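Local coordinates for betaine aldehyde dehydrogenase (Staphylococcus aureus subsp. aureus COL, PDB 4QTO), which catalyses the NAD-dependent oxidation of betaine aldehyde to glycine betaine, as a tetrameric member of the aldehyde dehydrogenase family, at residues A[104-115]-A[130-141]. Numbering follows the deposited sequence. Where two conformers were deposited one is given.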
# COMPACT_ATOMS: atom_id res chain seq x y z
N ALA A 104 16.52 -1.13 -20.83
CA ALA A 104 15.39 -0.57 -21.57
C ALA A 104 15.85 0.31 -22.75
O ALA A 104 15.34 0.20 -23.88
CB ALA A 104 14.49 0.24 -20.67
N ASP A 105 16.81 1.19 -22.49
CA ASP A 105 17.30 2.09 -23.51
C ASP A 105 17.98 1.33 -24.68
O ASP A 105 17.84 1.71 -25.83
CB ASP A 105 18.21 3.11 -22.90
CG ASP A 105 17.46 4.10 -22.00
OD1 ASP A 105 16.24 4.29 -22.15
OD2 ASP A 105 18.14 4.74 -21.19
N LYS A 106 18.67 0.24 -24.38
CA LYS A 106 19.27 -0.61 -25.44
C LYS A 106 18.20 -1.28 -26.31
O LYS A 106 18.39 -1.39 -27.51
CB LYS A 106 20.22 -1.62 -24.82
CG LYS A 106 21.52 -0.93 -24.41
CD LYS A 106 22.46 -1.86 -23.71
CE LYS A 106 23.74 -1.17 -23.29
NZ LYS A 106 24.68 -0.78 -24.38
N ILE A 107 17.07 -1.66 -25.71
CA ILE A 107 15.99 -2.25 -26.50
C ILE A 107 15.47 -1.24 -27.52
O ILE A 107 15.34 -1.56 -28.70
CB ILE A 107 14.81 -2.72 -25.61
CG1 ILE A 107 15.28 -3.80 -24.62
CG2 ILE A 107 13.67 -3.20 -26.47
CD1 ILE A 107 15.78 -5.08 -25.20
N LYS A 108 15.26 -0.00 -27.09
CA LYS A 108 14.81 1.04 -28.01
C LYS A 108 15.86 1.37 -29.06
O LYS A 108 15.54 1.49 -30.26
CB LYS A 108 14.39 2.29 -27.24
CG LYS A 108 13.87 3.38 -28.16
CD LYS A 108 13.42 4.60 -27.37
CE LYS A 108 12.18 4.29 -26.56
NZ LYS A 108 11.10 3.65 -27.32
N GLU A 109 17.14 1.44 -28.67
CA GLU A 109 18.22 1.71 -29.59
C GLU A 109 18.27 0.68 -30.72
O GLU A 109 18.49 1.03 -31.88
CB GLU A 109 19.56 1.69 -28.82
CG GLU A 109 20.79 1.82 -29.67
CD GLU A 109 22.08 1.74 -28.86
OE1 GLU A 109 22.01 1.51 -27.62
OE2 GLU A 109 23.17 1.92 -29.49
N HIS A 110 18.02 -0.57 -30.37
CA HIS A 110 18.10 -1.69 -31.31
C HIS A 110 16.75 -2.23 -31.78
O HIS A 110 16.67 -3.37 -32.24
CB HIS A 110 18.93 -2.82 -30.68
CG HIS A 110 20.33 -2.44 -30.40
ND1 HIS A 110 21.28 -2.31 -31.40
CD2 HIS A 110 20.96 -2.12 -29.25
CE1 HIS A 110 22.43 -1.92 -30.86
NE2 HIS A 110 22.27 -1.83 -29.56
N ARG A 111 15.72 -1.40 -31.66
CA ARG A 111 14.36 -1.78 -31.97
C ARG A 111 14.21 -2.43 -33.34
O ARG A 111 13.57 -3.47 -33.47
CB ARG A 111 13.48 -0.52 -31.93
CG ARG A 111 12.03 -0.71 -32.23
CD ARG A 111 11.36 0.68 -32.21
NE ARG A 111 9.92 0.63 -32.32
CZ ARG A 111 9.23 0.75 -33.45
NH1 ARG A 111 7.91 0.70 -33.40
NH2 ARG A 111 9.84 0.90 -34.62
N GLU A 112 14.80 -1.82 -34.35
CA GLU A 112 14.66 -2.33 -35.71
C GLU A 112 15.25 -3.73 -35.89
O GLU A 112 14.59 -4.64 -36.40
CB GLU A 112 15.26 -1.35 -36.73
CG GLU A 112 14.98 -1.72 -38.18
CD GLU A 112 13.52 -1.56 -38.58
OE1 GLU A 112 12.86 -0.56 -38.17
OE2 GLU A 112 13.02 -2.43 -39.34
N ALA A 113 16.51 -3.90 -35.50
CA ALA A 113 17.17 -5.18 -35.62
C ALA A 113 16.50 -6.26 -34.79
O ALA A 113 16.35 -7.40 -35.23
CB ALA A 113 18.65 -5.07 -35.24
N LEU A 114 16.10 -5.91 -33.58
CA LEU A 114 15.42 -6.88 -32.73
C LEU A 114 14.08 -7.33 -33.34
O LEU A 114 13.75 -8.51 -33.27
CB LEU A 114 15.19 -6.33 -31.33
CG LEU A 114 16.43 -6.23 -30.41
CD1 LEU A 114 16.17 -5.37 -29.18
CD2 LEU A 114 16.88 -7.61 -29.99
N ALA A 115 13.32 -6.37 -33.85
CA ALA A 115 12.02 -6.69 -34.46
C ALA A 115 12.22 -7.61 -35.66
O ALA A 115 11.49 -8.62 -35.83
CB ALA A 115 11.31 -5.43 -34.87
N TYR A 130 7.48 -4.94 -34.16
CA TYR A 130 7.77 -3.57 -33.71
C TYR A 130 6.96 -3.27 -32.45
O TYR A 130 7.47 -2.69 -31.48
CB TYR A 130 7.43 -2.52 -34.75
CG TYR A 130 8.30 -2.45 -35.99
CD1 TYR A 130 9.65 -2.51 -35.90
CD2 TYR A 130 7.72 -2.22 -37.23
CE1 TYR A 130 10.44 -2.42 -37.07
CE2 TYR A 130 8.48 -2.12 -38.38
CZ TYR A 130 9.84 -2.22 -38.28
OH TYR A 130 10.57 -2.10 -39.45
N ALA A 131 5.68 -3.65 -32.46
CA ALA A 131 4.82 -3.43 -31.27
C ALA A 131 5.39 -4.14 -30.04
O ALA A 131 5.40 -3.58 -28.93
CB ALA A 131 3.39 -3.90 -31.55
N ASP A 132 5.87 -5.38 -30.21
CA ASP A 132 6.51 -6.11 -29.12
C ASP A 132 7.69 -5.35 -28.60
O ASP A 132 7.88 -5.24 -27.38
CB ASP A 132 7.12 -7.47 -29.54
CG ASP A 132 6.18 -8.61 -29.64
OD1 ASP A 132 4.93 -8.46 -29.47
OD2 ASP A 132 6.75 -9.72 -29.93
N MET A 133 8.52 -4.80 -29.49
CA MET A 133 9.74 -4.12 -29.02
C MET A 133 9.41 -2.85 -28.24
O MET A 133 10.11 -2.51 -27.28
CB MET A 133 10.73 -3.81 -30.16
CG MET A 133 11.19 -5.07 -30.87
SD MET A 133 11.87 -6.33 -29.77
CE MET A 133 11.35 -7.84 -30.56
N ASP A 134 8.35 -2.17 -28.64
CA ASP A 134 7.90 -0.99 -27.90
C ASP A 134 7.43 -1.43 -26.52
O ASP A 134 7.72 -0.78 -25.50
CB ASP A 134 6.79 -0.25 -28.65
CG ASP A 134 7.29 0.42 -29.91
OD1 ASP A 134 8.50 0.69 -30.02
OD2 ASP A 134 6.45 0.67 -30.81
N ASP A 135 6.70 -2.53 -26.47
CA ASP A 135 6.24 -3.03 -25.20
C ASP A 135 7.40 -3.48 -24.28
O ASP A 135 7.40 -3.24 -23.07
CB ASP A 135 5.28 -4.16 -25.45
CG ASP A 135 4.39 -4.37 -24.33
OD1 ASP A 135 4.00 -3.36 -23.68
OD2 ASP A 135 4.05 -5.54 -24.12
N ILE A 136 8.39 -4.17 -24.86
CA ILE A 136 9.55 -4.64 -24.12
C ILE A 136 10.32 -3.47 -23.49
O ILE A 136 10.71 -3.53 -22.34
CB ILE A 136 10.44 -5.53 -25.00
CG1 ILE A 136 9.67 -6.82 -25.31
CG2 ILE A 136 11.76 -5.82 -24.33
CD1 ILE A 136 10.17 -7.53 -26.53
N HIS A 137 10.51 -2.40 -24.26
CA HIS A 137 11.12 -1.21 -23.70
C HIS A 137 10.33 -0.73 -22.47
O HIS A 137 10.91 -0.41 -21.42
CB HIS A 137 11.15 -0.07 -24.75
CG HIS A 137 11.56 1.26 -24.20
ND1 HIS A 137 12.87 1.56 -23.91
CD2 HIS A 137 10.83 2.34 -23.85
CE1 HIS A 137 12.94 2.80 -23.45
NE2 HIS A 137 11.72 3.31 -23.44
N ASN A 138 9.00 -0.68 -22.60
CA ASN A 138 8.15 -0.24 -21.50
C ASN A 138 8.14 -1.18 -20.30
O ASN A 138 8.03 -0.72 -19.17
CB ASN A 138 6.76 0.08 -21.97
CG ASN A 138 6.72 1.36 -22.78
OD1 ASN A 138 7.51 2.30 -22.49
ND2 ASN A 138 5.80 1.46 -23.73
N VAL A 139 8.29 -2.49 -20.52
CA VAL A 139 8.40 -3.43 -19.41
C VAL A 139 9.66 -3.16 -18.59
O VAL A 139 9.65 -3.03 -17.36
CB VAL A 139 8.36 -4.87 -19.93
CG1 VAL A 139 8.79 -5.89 -18.86
CG2 VAL A 139 6.98 -5.22 -20.46
N PHE A 140 10.79 -3.10 -19.27
CA PHE A 140 12.03 -2.79 -18.57
C PHE A 140 11.96 -1.43 -17.87
O PHE A 140 12.41 -1.30 -16.74
CB PHE A 140 13.29 -2.88 -19.47
CG PHE A 140 13.73 -4.30 -19.79
CD1 PHE A 140 14.42 -5.04 -18.85
CD2 PHE A 140 13.53 -4.85 -21.03
CE1 PHE A 140 14.85 -6.33 -19.11
CE2 PHE A 140 13.98 -6.15 -21.30
CZ PHE A 140 14.64 -6.89 -20.34
N MET A 141 11.39 -0.43 -18.54
CA MET A 141 11.33 0.91 -17.94
C MET A 141 10.45 0.92 -16.71
O MET A 141 10.78 1.58 -15.71
CB MET A 141 10.85 1.96 -18.93
CG MET A 141 11.10 3.38 -18.44
SD MET A 141 12.86 3.79 -18.29
CE MET A 141 13.26 3.70 -20.06
O HOH W 1 8.19 2.15 -26.18
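Ile107 presses into the helix 130-141 as a knob into a hole formed by Met133, Ile136, His137 and Phe140, the tight centre of an antiparallel helix packing (axes of 104-109 and 130-141 at 166°) in the aldehyde dehydrogenase fold. Its CG2 methyl touches CG2 of Ile136 at 3.9 Å, while its CG1 comes to 4.1 Å from CD2 of Phe140; a beta-branched side chain serves both directions at once. Ala104, being small, lets the helices come close, its CB lying 3.6 Å from CB of Phe140. After the helix break at His110, Leu114 and Ala115 continue this apolar side against Met133, whose bent chain brings SD to 3.7 Å from Leu114 CB. From helix 183-197, Leu184 touches Ile136 and Ser188 touches Phe140.

The flank carrying Lys108, Arg111, Glu112, Tyr130 and Asp134 is polar and more open to solvent. Here the extended Arg111 grips Asp134 side-on, NE to OD1 at 2.7 Å and NH1 to OD2 at 3.0 Å, with the guanidinium and carboxylate planes only 19° apart; this two-point hold fixes the rotation of both groups. Tyr130 OH donates a very short bond, 2.5 Å, to OE2 of Glu112, an oxygen that also pairs with Arg116. Lys108 lays CE over one face of the His137 imidazole, a CH-pi contact suited to its long, bent chain; the ring itself is buried, and Lys98 of the second subunit also packs on it. Its CG stands anti to the backbone N (chi1 171°), which carries ND1 to Ala104 O at 2.8 Å, above the plane of a carbonyl that also accepts from Lys108 N.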